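Local coordinates for dipeptide Epimerase (Enterococcus faecalis V583, PDB 3JVA), which is a magnesium-binding member of the mandelate racemase/muconate lactonizing enzyme family, with an enolase-like N-terminal domain and a TIM-barrel-like C-terminal domain, at residues Ser11-Lys16 with Thr327-Gly332; Thr297-Thr302 with Ala348-Ser353. All blocks are in the same frame, centred on the assembly; numbering follows the deposited sequence.

Interaction 1: Ser11-Lys16 with Thr327-Gly332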
loop_
_atom_site.group_PDB
_atom_site.type_symbol
_atom_site.label_atom_id
_atom_site.label_comp_id
_atom_site.label_asym_id
_atom_site.label_seq_id
_atom_site.Cartn_x
_atom_site.Cartn_y
_atom_site.Cartn_z
ATOM N N SER B 11 28.195 40.841 -13.037
ATOM C CA SER B 11 28.033 41.835 -11.986
ATOM C C SER B 11 28.821 41.308 -10.809
ATOM O O SER B 11 28.669 40.147 -10.444
ATOM C CB SER B 11 26.558 41.979 -11.598
ATOM O OG SER B 11 26.377 42.869 -10.502
ATOM N N LYS B 12 29.672 42.153 -10.234
ATOM C CA LYS B 12 30.475 41.753 -9.088
ATOM C C LYS B 12 30.338 42.823 -8.011
ATOM O O LYS B 12 30.752 43.965 -8.198
ATOM C CB LYS B 12 31.941 41.598 -9.493
ATOM C CG LYS B 12 32.163 40.595 -10.619
ATOM C CD LYS B 12 33.646 40.408 -10.903
ATOM C CE LYS B 12 33.870 39.409 -12.024
ATOM N NZ LYS B 12 35.316 39.243 -12.328
ATOM N N ILE B 13 29.750 42.442 -6.885
ATOM C CA ILE B 13 29.525 43.369 -5.788
ATOM C C ILE B 13 30.153 42.808 -4.522
ATOM O O ILE B 13 29.827 41.702 -4.098
ATOM C CB ILE B 13 28.004 43.579 -5.558
ATOM C CG1 ILE B 13 27.348 44.170 -6.816
ATOM C CG2 ILE B 13 27.777 44.503 -4.375
ATOM C CD1 ILE B 13 27.703 45.633 -7.081
ATOM N N LYS B 14 31.055 43.573 -3.921
ATOM C CA LYS B 14 31.717 43.126 -2.703
ATOM C C LYS B 14 30.708 42.945 -1.573
ATOM O O LYS B 14 29.746 43.713 -1.455
ATOM C CB LYS B 14 32.787 44.138 -2.283
ATOM C CG LYS B 14 33.689 43.639 -1.173
ATOM C CD LYS B 14 34.789 44.635 -0.853
ATOM C CE LYS B 14 35.800 44.024 0.101
ATOM N NZ LYS B 14 36.376 42.783 -0.485
ATOM N N LEU B 15 30.927 41.919 -0.752
ATOM C CA LEU B 15 30.055 41.630 0.381
ATOM C C LEU B 15 30.612 42.283 1.645
ATOM O O LEU B 15 31.827 42.326 1.838
ATOM C CB LEU B 15 29.962 40.119 0.614
ATOM C CG LEU B 15 29.382 39.217 -0.482
ATOM C CD1 LEU B 15 29.555 37.753 -0.068
ATOM C CD2 LEU B 15 27.911 39.540 -0.706
ATOM N N LYS B 16 29.724 42.781 2.501
ATOM C CA LYS B 16 30.144 43.405 3.755
ATOM C C LYS B 16 30.812 42.360 4.645
ATOM O O LYS B 16 31.771 42.658 5.360
ATOM C CB LYS B 16 28.943 44.011 4.492
ATOM C CG LYS B 16 28.345 45.239 3.824
ATOM C CD LYS B 16 27.112 45.723 4.569
ATOM C CE LYS B 16 26.497 46.939 3.906
ATOM N NZ LYS B 16 25.237 47.357 4.593
ATOM N N THR B 327 27.669 47.951 -2.316
ATOM C CA THR B 327 27.106 48.983 -3.173
ATOM C C THR B 327 26.016 48.359 -4.045
ATOM O O THR B 327 25.985 47.142 -4.223
ATOM C CB THR B 327 28.207 49.647 -4.044
ATOM O OG1 THR B 327 27.700 50.863 -4.606
ATOM C CG2 THR B 327 28.657 48.714 -5.160
ATOM N N ALA B 328 25.115 49.189 -4.563
ATOM C CA ALA B 328 24.013 48.704 -5.390
ATOM C C ALA B 328 24.400 48.585 -6.860
ATOM O O ALA B 328 24.935 49.523 -7.449
ATOM C CB ALA B 328 22.818 49.628 -5.251
ATOM N N PRO B 329 24.123 47.423 -7.473
ATOM C CA PRO B 329 24.458 47.212 -8.886
ATOM C C PRO B 329 23.505 47.935 -9.837
ATOM O O PRO B 329 23.821 48.131 -11.014
ATOM C CB PRO B 329 24.392 45.691 -9.031
ATOM C CG PRO B 329 23.281 45.320 -8.066
ATOM C CD PRO B 329 23.582 46.195 -6.860
ATOM N N VAL B 330 22.349 48.337 -9.319
ATOM C CA VAL B 330 21.337 49.028 -10.110
ATOM C C VAL B 330 20.638 50.102 -9.282
ATOM O O VAL B 330 20.914 50.260 -8.094
ATOM C CB VAL B 330 20.253 48.050 -10.611
ATOM C CG1 VAL B 330 20.890 46.935 -11.426
ATOM C CG2 VAL B 330 19.482 47.487 -9.422
ATOM N N THR B 331 19.727 50.827 -9.919
ATOM C CA THR B 331 18.966 51.880 -9.251
ATOM C C THR B 331 17.549 51.363 -9.006
ATOM O O THR B 331 16.998 50.646 -9.837
ATOM C CB THR B 331 18.878 53.155 -10.133
ATOM O OG1 THR B 331 20.195 53.663 -10.378
ATOM C CG2 THR B 331 18.045 54.231 -9.448
ATOM N N GLY B 332 16.968 51.715 -7.863
ATOM C CA GLY B 332 15.614 51.284 -7.562
ATOM C C GLY B 332 15.501 49.894 -6.965
ATOM O O GLY B 332 16.504 49.271 -6.621
#
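Two torsions of Ile13 aim its side chain at Thr327 and Pro329: CG1 stands anti to the carbonyl carbon (chi1 -61°), and chi2 of -72° then swings CD1 into the notch between these two residues. CD1 lies 3.8 Å from CG2 of Thr327 and an equal 3.8 Å from CB of Pro329, and the isoleucine crosses both partners at about a right angle. The other branch of Ile13, CG2, approaches the backbone instead, a carbon packed close on the carbonyl O of Thr327 at 3.2 Å. The two segments meet by packing alone.

Ser11, two residues earlier on the same face of the strand, extends the patch at its far end. With OG anti to the backbone N (chi1 176°), its hydroxyl oxygen sits 3.8 Å from CB of Pro329. One proline carbon is thus touched by an apolar methyl and by a polar atom, while the intervening Lys12 points to the other side of the strand, as alternation along an extended chain requires. The contact is small, burying 176 Å² in all. Ile13 supplies the largest share of it and is itself buried, whereas Thr327 remains exposed at its margin.

The example illustrates how a strand of the N-terminal domain can meet a loop of the C-terminal part of the chain, with one branched side chain contributing most. Strand 3-21 pairs here with strand 29-38, Ser11 bonding through the backbone to Ser31 and Ile13 to Ala29. Just ahead of Thr327, Glu326 and Gly324 bond to the backbones of Lys14 and Lys16, and beyond the contact Pro329 leans on Thr298 at the start of helix 298-310.

Interaction 2: Thr297-Thr302 with Ala348-Ser353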
loop_
_atom_site.group_PDB
_atom_site.type_symbol
_atom_site.label_atom_id
_atom_site.label_comp_id
_atom_site.label_asym_id
_atom_site.label_seq_id
_atom_site.Cartn_x
_atom_site.Cartn_y
_atom_site.Cartn_z
ATOM N N THR B 297 21.545 39.656 -6.077
ATOM C CA THR B 297 21.485 41.008 -5.565
ATOM C C THR B 297 20.135 41.692 -5.736
ATOM O O THR B 297 19.091 41.049 -5.677
ATOM C CB THR B 297 22.608 41.849 -6.223
ATOM O OG1 THR B 297 22.441 41.850 -7.649
ATOM C CG2 THR B 297 23.972 41.232 -5.909
ATOM N N THR B 298 20.170 43.001 -5.950
ATOM C CA THR B 298 18.958 43.798 -6.073
ATOM C C THR B 298 17.851 43.262 -6.978
ATOM O O THR B 298 16.695 43.178 -6.564
ATOM C CB THR B 298 19.308 45.229 -6.510
ATOM O OG1 THR B 298 20.313 45.753 -5.631
ATOM C CG2 THR B 298 18.076 46.116 -6.456
ATOM N N ILE B 299 18.189 42.906 -8.211
ATOM C CA ILE B 299 17.167 42.411 -9.130
ATOM C C ILE B 299 16.506 41.118 -8.639
ATOM O O ILE B 299 15.279 41.017 -8.590
ATOM C CB ILE B 299 17.755 42.184 -10.525
ATOM C CG1 ILE B 299 18.296 43.510 -11.073
ATOM C CG2 ILE B 299 16.682 41.618 -11.452
ATOM C CD1 ILE B 299 19.115 43.372 -12.345
ATOM N N GLY B 300 17.318 40.134 -8.279
ATOM C CA GLY B 300 16.767 38.880 -7.796
ATOM C C GLY B 300 15.902 39.069 -6.562
ATOM O O GLY B 300 14.822 38.484 -6.447
ATOM N N ILE B 301 16.372 39.896 -5.634
ATOM C CA ILE B 301 15.632 40.142 -4.408
ATOM C C ILE B 301 14.311 40.843 -4.685
ATOM O O ILE B 301 13.281 40.494 -4.107
ATOM C CB ILE B 301 16.454 41.006 -3.420
ATOM C CG1 ILE B 301 17.616 40.184 -2.850
ATOM C CG2 ILE B 301 15.551 41.532 -2.316
ATOM C CD1 ILE B 301 17.172 38.979 -2.006
ATOM N N THR B 302 14.340 41.831 -5.570
ATOM C CA THR B 302 13.135 42.583 -5.887
ATOM C C THR B 302 12.077 41.701 -6.538
ATOM O O THR B 302 10.896 41.770 -6.182
ATOM C CB THR B 302 13.480 43.786 -6.788
ATOM O OG1 THR B 302 14.444 44.604 -6.110
ATOM C CG2 THR B 302 12.235 44.624 -7.076
ATOM N N ALA B 348 6.302 50.881 -12.176
ATOM C CA ALA B 348 5.951 49.726 -13.001
ATOM C C ALA B 348 7.016 48.636 -12.974
ATOM O O ALA B 348 8.217 48.915 -12.862
ATOM C CB ALA B 348 5.694 50.168 -14.443
ATOM N N GLY B 349 6.568 47.389 -13.082
ATOM C CA GLY B 349 7.489 46.267 -13.075
ATOM C C GLY B 349 8.260 46.165 -11.770
ATOM O O GLY B 349 7.675 46.242 -10.690
ATOM N N LEU B 350 9.575 45.998 -11.873
ATOM C CA LEU B 350 10.435 45.885 -10.701
ATOM C C LEU B 350 10.835 47.244 -10.135
ATOM O O LEU B 350 11.389 47.319 -9.040
ATOM C CB LEU B 350 11.705 45.110 -11.051
ATOM C CG LEU B 350 11.533 43.676 -11.554
ATOM C CD1 LEU B 350 12.871 43.152 -12.042
ATOM C CD2 LEU B 350 10.976 42.799 -10.439
ATOM N N GLY B 351 10.556 48.309 -10.884
ATOM C CA GLY B 351 10.918 49.649 -10.439
ATOM C C GLY B 351 12.426 49.840 -10.452
ATOM O O GLY B 351 12.974 50.671 -9.724
ATOM N N ILE B 352 13.097 49.073 -11.303
ATOM C CA ILE B 352 14.551 49.116 -11.411
ATOM C C ILE B 352 15.037 49.766 -12.708
ATOM O O ILE B 352 14.380 49.673 -13.748
ATOM C CB ILE B 352 15.122 47.677 -11.294
ATOM C CG1 ILE B 352 14.927 47.173 -9.858
ATOM C CG2 ILE B 352 16.590 47.635 -11.696
ATOM C CD1 ILE B 352 15.339 45.724 -9.648
ATOM N N SER B 353 16.180 50.443 -12.627
ATOM C CA SER B 353 16.791 51.097 -13.783
ATOM C C SER B 353 18.312 51.040 -13.630
ATOM O O SER B 353 18.821 50.577 -12.607
ATOM C CB SER B 353 16.327 52.555 -13.888
ATOM O OG SER B 353 16.657 53.287 -12.721
#
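The carbonyl O of Thr298 is gripped twice by Thr302, from opposite faces of its plane: by OG1 at 2.7 Å and by the backbone N at 2.9 Å. The hydroxyl donates from above the plane, 36° out of it, with a C=O...OG1 angle of 143°. It also accepts from the N of Val334, which helps to fix its rotation.

Ile352 meets this hydroxyl tip to tip, its CD1 3.8 Å from OG1 of Thr302. The same methyl lies 3.8 Å from CA of Ile299, so it rests on the helix backbone itself. Leu350 crosses Thr302 obliquely and Ile299 at about a right angle: its CD2 is 4.0 Å from CG2 of Thr302, and its CD1 reaches CG2 of Ile299 at 4.2 Å. CG2 of Thr302 also comes within 3.4 Å of the carbonyl O of Leu350. A type II' turn from Ala348 to Gly351, with Gly349 at positive phi, carries Leu350 at its third position and leads on to Ile352.

Helix 298-310 links the seventh and eighth parallel strands of the barrel-like domain, and the contact packs the C-terminal tail on its first turn, consistent with the modified TIM barrel of the enolase superfamily.

In the fold
Interactions 1 and 2 lie about 12 Å apart, centre to centre, on the same side of the chain's centre, and the short, weakly bonded strands 331-332 and 352-353 join them as antiparallel neighbours: Thr331 N lies 2.8 Å from Ser353 O, a probable hydrogen bond. They differ in burial. All the touching residues of interaction 2 are buried, and it joins a barrel helix to the C-terminal tail; interaction 1 is only partly buried and joins the N-terminal domain's strand to the C-terminal part of the chain. Both rely on isoleucine methyls set against backbone atoms, but a threonine hydroxyl, bonded to its own helix and to Val334, enters the second. Thr298 serves both neighbourhoods, packing against Pro329 as well as Ile352.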